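Local coordinates for DUF3209 family protein (PDB 2EHW) that is of unknown function, an all-helical member of the DUF3209 family from Thermus thermophilus with one long, extended C-terminal helix, at residues A[50-61]-A[84-95]. Sequence-based numbering, arbitrary orientation.
Sequences LPALEEALREAL and VEAMEGRLKALR
The guanidinium of R95 lies with one face against the ring of P51, P51 CG standing 3.7 Å above the guanidinium plane, nearer its border than its centre, while E54 OE1 comes to the edge, tilted from that plane. There R95 NH1 donates to E54 OE1 at 2.9 Å, a bent hydrogen bond (135°) within a salt bridge; the nitrogen approaches from above the carboxylate plane, and the two flat groups are turned 45° apart. R95 spans the gap because its chain is extended from CG to NE, with CG anti to the backbone N (chi1 169°). E54 OE2 turns to helix 75-115, 3.2 Å from K92 CA and against K92 CG. R58, bent at chi3, lays its guanidinium back over E54 O and E55 CA, its CG meeting E88 OE2. Beneath this polar edge L91 is a knob in a hole formed by L50, L53, E54 and L57. Farther along, V84 CG1 meets L57 CD1 at 3.6 Å and L61 CD2 at 3.3 Å, tighter than normal van der Waals contact. Segments 50-61 and 84-95 run nearly antiparallel, joining helix 50-70 to helix 75-115 as a helical hairpin, with helix 4-16 touching both L53 and V84. A leucine in place of E54 would probably leave R95 without its carboxylate mate, its guanidinium freer to turn off P51. The chemistry thus implies a leucine-rich seam bordered by charge, in which one glutamate serves both, its CG against L91 and its carboxylate on R95.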
loop_
_atom_site.group_PDB
_atom_site.type_symbol
_atom_site.label_atom_id
_atom_site.label_comp_id
_atom_site.label_asym_id
_atom_site.label_seq_id
_atom_site.Cartn_x
_atom_site.Cartn_y
_atom_site.Cartn_z
ATOM N N LEU A 50 -6.488 3.129 4.203
ATOM C CA LEU A 50 -6.040 1.786 3.871
ATOM C C LEU A 50 -6.775 1.246 2.643
ATOM O O LEU A 50 -6.148 0.763 1.694
ATOM C CB LEU A 50 -6.221 0.867 5.080
ATOM C CG LEU A 50 -5.386 1.318 6.284
ATOM C CD1 LEU A 50 -5.623 0.394 7.464
ATOM C CD2 LEU A 50 -3.914 1.342 5.909
ATOM N N PRO A 51 -8.111 1.350 2.626
ATOM C CA PRO A 51 -8.838 0.842 1.456
ATOM C C PRO A 51 -8.305 1.432 0.153
ATOM O O PRO A 51 -8.030 0.704 -0.807
ATOM C CB PRO A 51 -10.279 1.266 1.730
ATOM C CG PRO A 51 -10.357 1.225 3.235
ATOM C CD PRO A 51 -9.040 1.868 3.645
ATOM N N ALA A 52 -8.165 2.753 0.119
ATOM C CA ALA A 52 -7.658 3.423 -1.076
ATOM C C ALA A 52 -6.245 2.950 -1.369
ATOM O O ALA A 52 -5.819 2.891 -2.521
ATOM C CB ALA A 52 -7.669 4.944 -0.883
ATOM N N LEU A 53 -5.504 2.619 -0.320
ATOM C CA LEU A 53 -4.140 2.158 -0.519
ATOM C C LEU A 53 -4.164 0.802 -1.229
ATOM O O LEU A 53 -3.494 0.612 -2.234
ATOM C CB LEU A 53 -3.423 2.063 0.825
ATOM C CG LEU A 53 -1.898 2.138 0.777
ATOM C CD1 LEU A 53 -1.452 3.214 -0.206
ATOM C CD2 LEU A 53 -1.379 2.431 2.172
ATOM N N GLU A 54 -4.955 -0.130 -0.709
ATOM C CA GLU A 54 -5.068 -1.448 -1.315
ATOM C C GLU A 54 -5.596 -1.342 -2.746
ATOM O O GLU A 54 -5.092 -2.008 -3.642
ATOM C CB GLU A 54 -6.004 -2.344 -0.495
ATOM C CG GLU A 54 -5.725 -2.322 0.988
ATOM C CD GLU A 54 -6.277 -3.534 1.714
ATOM O OE1 GLU A 54 -7.485 -3.834 1.588
ATOM O OE2 GLU A 54 -5.490 -4.191 2.428
ATOM N N GLU A 55 -6.602 -0.502 -2.963
ATOM C CA GLU A 55 -7.154 -0.355 -4.301
ATOM C C GLU A 55 -6.082 0.100 -5.288
ATOM O O GLU A 55 -5.901 -0.519 -6.333
ATOM C CB GLU A 55 -8.334 0.630 -4.310
ATOM C CG GLU A 55 -9.190 0.563 -5.585
ATOM C CD GLU A 55 -10.396 1.497 -5.550
ATOM O OE1 GLU A 55 -10.207 2.733 -5.531
ATOM O OE2 GLU A 55 -11.544 0.998 -5.533
ATOM N N ALA A 56 -5.362 1.167 -4.961
ATOM C CA ALA A 56 -4.314 1.644 -5.856
ATOM C C ALA A 56 -3.250 0.570 -6.087
ATOM O O ALA A 56 -2.686 0.464 -7.183
ATOM C CB ALA A 56 -3.667 2.903 -5.298
ATOM N N LEU A 57 -2.976 -0.228 -5.057
ATOM C CA LEU A 57 -1.967 -1.278 -5.184
ATOM C C LEU A 57 -2.429 -2.354 -6.164
ATOM O O LEU A 57 -1.635 -2.850 -6.963
ATOM C CB LEU A 57 -1.663 -1.901 -3.819
ATOM C CG LEU A 57 -0.532 -2.945 -3.785
ATOM C CD1 LEU A 57 0.703 -2.416 -4.511
ATOM C CD2 LEU A 57 -0.190 -3.276 -2.339
ATOM N N ARG A 58 -3.713 -2.705 -6.101
ATOM C CA ARG A 58 -4.265 -3.712 -7.003
ATOM C C ARG A 58 -4.124 -3.236 -8.443
ATOM O O ARG A 58 -3.830 -4.027 -9.348
ATOM C CB ARG A 58 -5.736 -3.999 -6.663
ATOM C CG ARG A 58 -5.902 -5.191 -5.712
ATOM C CD ARG A 58 -7.363 -5.580 -5.493
ATOM N NE ARG A 58 -7.936 -4.931 -4.320
ATOM C CZ ARG A 58 -8.792 -3.919 -4.359
ATOM N NH1 ARG A 58 -9.201 -3.419 -5.523
ATOM N NH2 ARG A 58 -9.242 -3.404 -3.228
ATOM N N GLU A 59 -4.316 -1.937 -8.646
ATOM C CA GLU A 59 -4.173 -1.348 -9.974
ATOM C C GLU A 59 -2.739 -1.544 -10.449
ATOM O O GLU A 59 -2.496 -1.969 -11.578
ATOM C CB GLU A 59 -4.482 0.153 -9.945
ATOM C CG GLU A 59 -5.954 0.526 -10.055
ATOM C CD GLU A 59 -6.156 1.966 -10.532
ATOM O OE1 GLU A 59 -6.050 2.907 -9.712
ATOM O OE2 GLU A 59 -6.404 2.153 -11.743
ATOM N N ALA A 60 -1.785 -1.237 -9.575
ATOM C CA ALA A 60 -0.376 -1.368 -9.918
ATOM C C ALA A 60 0.005 -2.812 -10.222
ATOM O O ALA A 60 0.864 -3.063 -11.073
ATOM C CB ALA A 60 0.489 -0.819 -8.792
ATOM N N LEU A 61 -0.630 -3.764 -9.543
ATOM C CA LEU A 61 -0.322 -5.168 -9.786
ATOM C C LEU A 61 -0.800 -5.581 -11.179
ATOM O O LEU A 61 -0.194 -6.431 -11.820
ATOM C CB LEU A 61 -0.944 -6.063 -8.699
ATOM C CG LEU A 61 -0.162 -6.131 -7.370
ATOM C CD1 LEU A 61 -0.970 -6.855 -6.293
ATOM C CD2 LEU A 61 1.176 -6.841 -7.606
ATOM N N VAL A 84 5.728 -7.583 -4.669
ATOM C CA VAL A 84 4.630 -6.653 -4.439
ATOM C C VAL A 84 3.456 -7.386 -3.794
ATOM O O VAL A 84 2.793 -6.856 -2.901
ATOM C CB VAL A 84 4.187 -5.974 -5.751
ATOM C CG1 VAL A 84 3.004 -5.029 -5.490
ATOM C CG2 VAL A 84 5.360 -5.188 -6.339
ATOM N N GLU A 85 3.223 -8.617 -4.234
ATOM C CA GLU A 85 2.135 -9.432 -3.703
ATOM C C GLU A 85 2.352 -9.826 -2.248
ATOM O O GLU A 85 1.401 -9.936 -1.482
ATOM C CB GLU A 85 1.961 -10.691 -4.545
ATOM C CG GLU A 85 1.107 -10.505 -5.780
ATOM C CD GLU A 85 1.367 -11.581 -6.813
ATOM O OE1 GLU A 85 1.717 -12.714 -6.423
ATOM O OE2 GLU A 85 1.215 -11.298 -8.016
ATOM N N ALA A 86 3.604 -10.058 -1.871
ATOM C CA ALA A 86 3.913 -10.420 -0.492
ATOM C C ALA A 86 3.547 -9.227 0.372
ATOM O O ALA A 86 2.952 -9.374 1.437
ATOM C CB ALA A 86 5.407 -10.744 -0.343
HETATM N N MSE A 87 3.916 -8.043 -0.101
HETATM C CA MSE A 87 3.636 -6.807 0.614
HETATM C C MSE A 87 2.137 -6.529 0.658
HETATM O O MSE A 87 1.626 -5.998 1.642
HETATM C CB MSE A 87 4.379 -5.635 -0.043
HETATM C CG MSE A 87 5.905 -5.744 0.037
HETATM SE SE MSE A 87 6.598 -6.032 1.854
HETATM C CE MSE A 87 6.664 -7.974 1.821
ATOM N N GLU A 88 1.429 -6.885 -0.408
ATOM C CA GLU A 88 -0.006 -6.673 -0.427
ATOM C C GLU A 88 -0.557 -7.494 0.722
ATOM O O GLU A 88 -1.423 -7.045 1.470
ATOM C CB GLU A 88 -0.619 -7.154 -1.743
ATOM C CG GLU A 88 -2.130 -6.983 -1.809
ATOM C CD GLU A 88 -2.732 -7.598 -3.058
ATOM O OE1 GLU A 88 -2.363 -8.750 -3.377
ATOM O OE2 GLU A 88 -3.575 -6.936 -3.711
ATOM N N GLY A 89 -0.041 -8.709 0.860
ATOM C CA GLY A 89 -0.495 -9.562 1.939
ATOM C C GLY A 89 -0.283 -8.891 3.281
ATOM O O GLY A 89 -1.147 -8.956 4.154
ATOM N N ARG A 90 0.859 -8.232 3.457
ATOM C CA ARG A 90 1.118 -7.577 4.726
ATOM C C ARG A 90 0.238 -6.358 4.911
ATOM O O ARG A 90 -0.158 -6.037 6.030
ATOM C CB ARG A 90 2.589 -7.208 4.838
ATOM C CG ARG A 90 3.475 -8.436 4.964
ATOM C CD ARG A 90 4.873 -8.068 5.358
ATOM N NE ARG A 90 4.899 -7.518 6.706
ATOM C CZ ARG A 90 6.010 -7.250 7.381
ATOM N NH1 ARG A 90 7.201 -7.483 6.833
ATOM N NH2 ARG A 90 5.933 -6.748 8.605
ATOM N N LEU A 91 -0.080 -5.684 3.812
ATOM C CA LEU A 91 -0.937 -4.509 3.880
ATOM C C LEU A 91 -2.339 -4.942 4.315
ATOM O O LEU A 91 -2.970 -4.282 5.146
ATOM C CB LEU A 91 -0.997 -3.804 2.521
ATOM C CG LEU A 91 -2.010 -2.663 2.369
ATOM C CD1 LEU A 91 -1.772 -1.593 3.430
ATOM C CD2 LEU A 91 -1.897 -2.067 0.964
ATOM N N LYS A 92 -2.820 -6.051 3.763
ATOM C CA LYS A 92 -4.141 -6.547 4.126
ATOM C C LYS A 92 -4.150 -6.926 5.606
ATOM O O LYS A 92 -5.143 -6.730 6.303
ATOM C CB LYS A 92 -4.528 -7.763 3.277
ATOM C CG LYS A 92 -4.823 -7.462 1.806
ATOM C CD LYS A 92 -5.326 -8.717 1.081
ATOM C CE LYS A 92 -6.599 -9.257 1.748
ATOM N NZ LYS A 92 -6.905 -10.680 1.392
ATOM N N ALA A 93 -3.030 -7.467 6.072
ATOM C CA ALA A 93 -2.880 -7.858 7.465
ATOM C C ALA A 93 -2.974 -6.613 8.353
ATOM O O ALA A 93 -3.624 -6.631 9.399
ATOM C CB ALA A 93 -1.536 -8.548 7.675
ATOM N N LEU A 94 -2.327 -5.533 7.931
ATOM C CA LEU A 94 -2.362 -4.302 8.708
ATOM C C LEU A 94 -3.808 -3.793 8.796
ATOM O O LEU A 94 -4.270 -3.349 9.856
ATOM C CB LEU A 94 -1.468 -3.242 8.058
ATOM C CG LEU A 94 -1.167 -1.974 8.870
ATOM C CD1 LEU A 94 -0.270 -2.306 10.074
ATOM C CD2 LEU A 94 -0.459 -0.956 7.963
ATOM N N ARG A 95 -4.527 -3.876 7.684
ATOM C CA ARG A 95 -5.909 -3.418 7.654
ATOM C C ARG A 95 -6.811 -4.258 8.551
ATOM O O ARG A 95 -7.673 -3.718 9.247
ATOM C CB ARG A 95 -6.458 -3.430 6.229
ATOM C CG ARG A 95 -7.961 -3.209 6.180
ATOM C CD ARG A 95 -8.443 -3.020 4.772
ATOM N NE ARG A 95 -9.894 -2.879 4.697
ATOM C CZ ARG A 95 -10.553 -2.586 3.577
ATOM N NH1 ARG A 95 -9.885 -2.401 2.444
ATOM N NH2 ARG A 95 -11.877 -2.476 3.591
#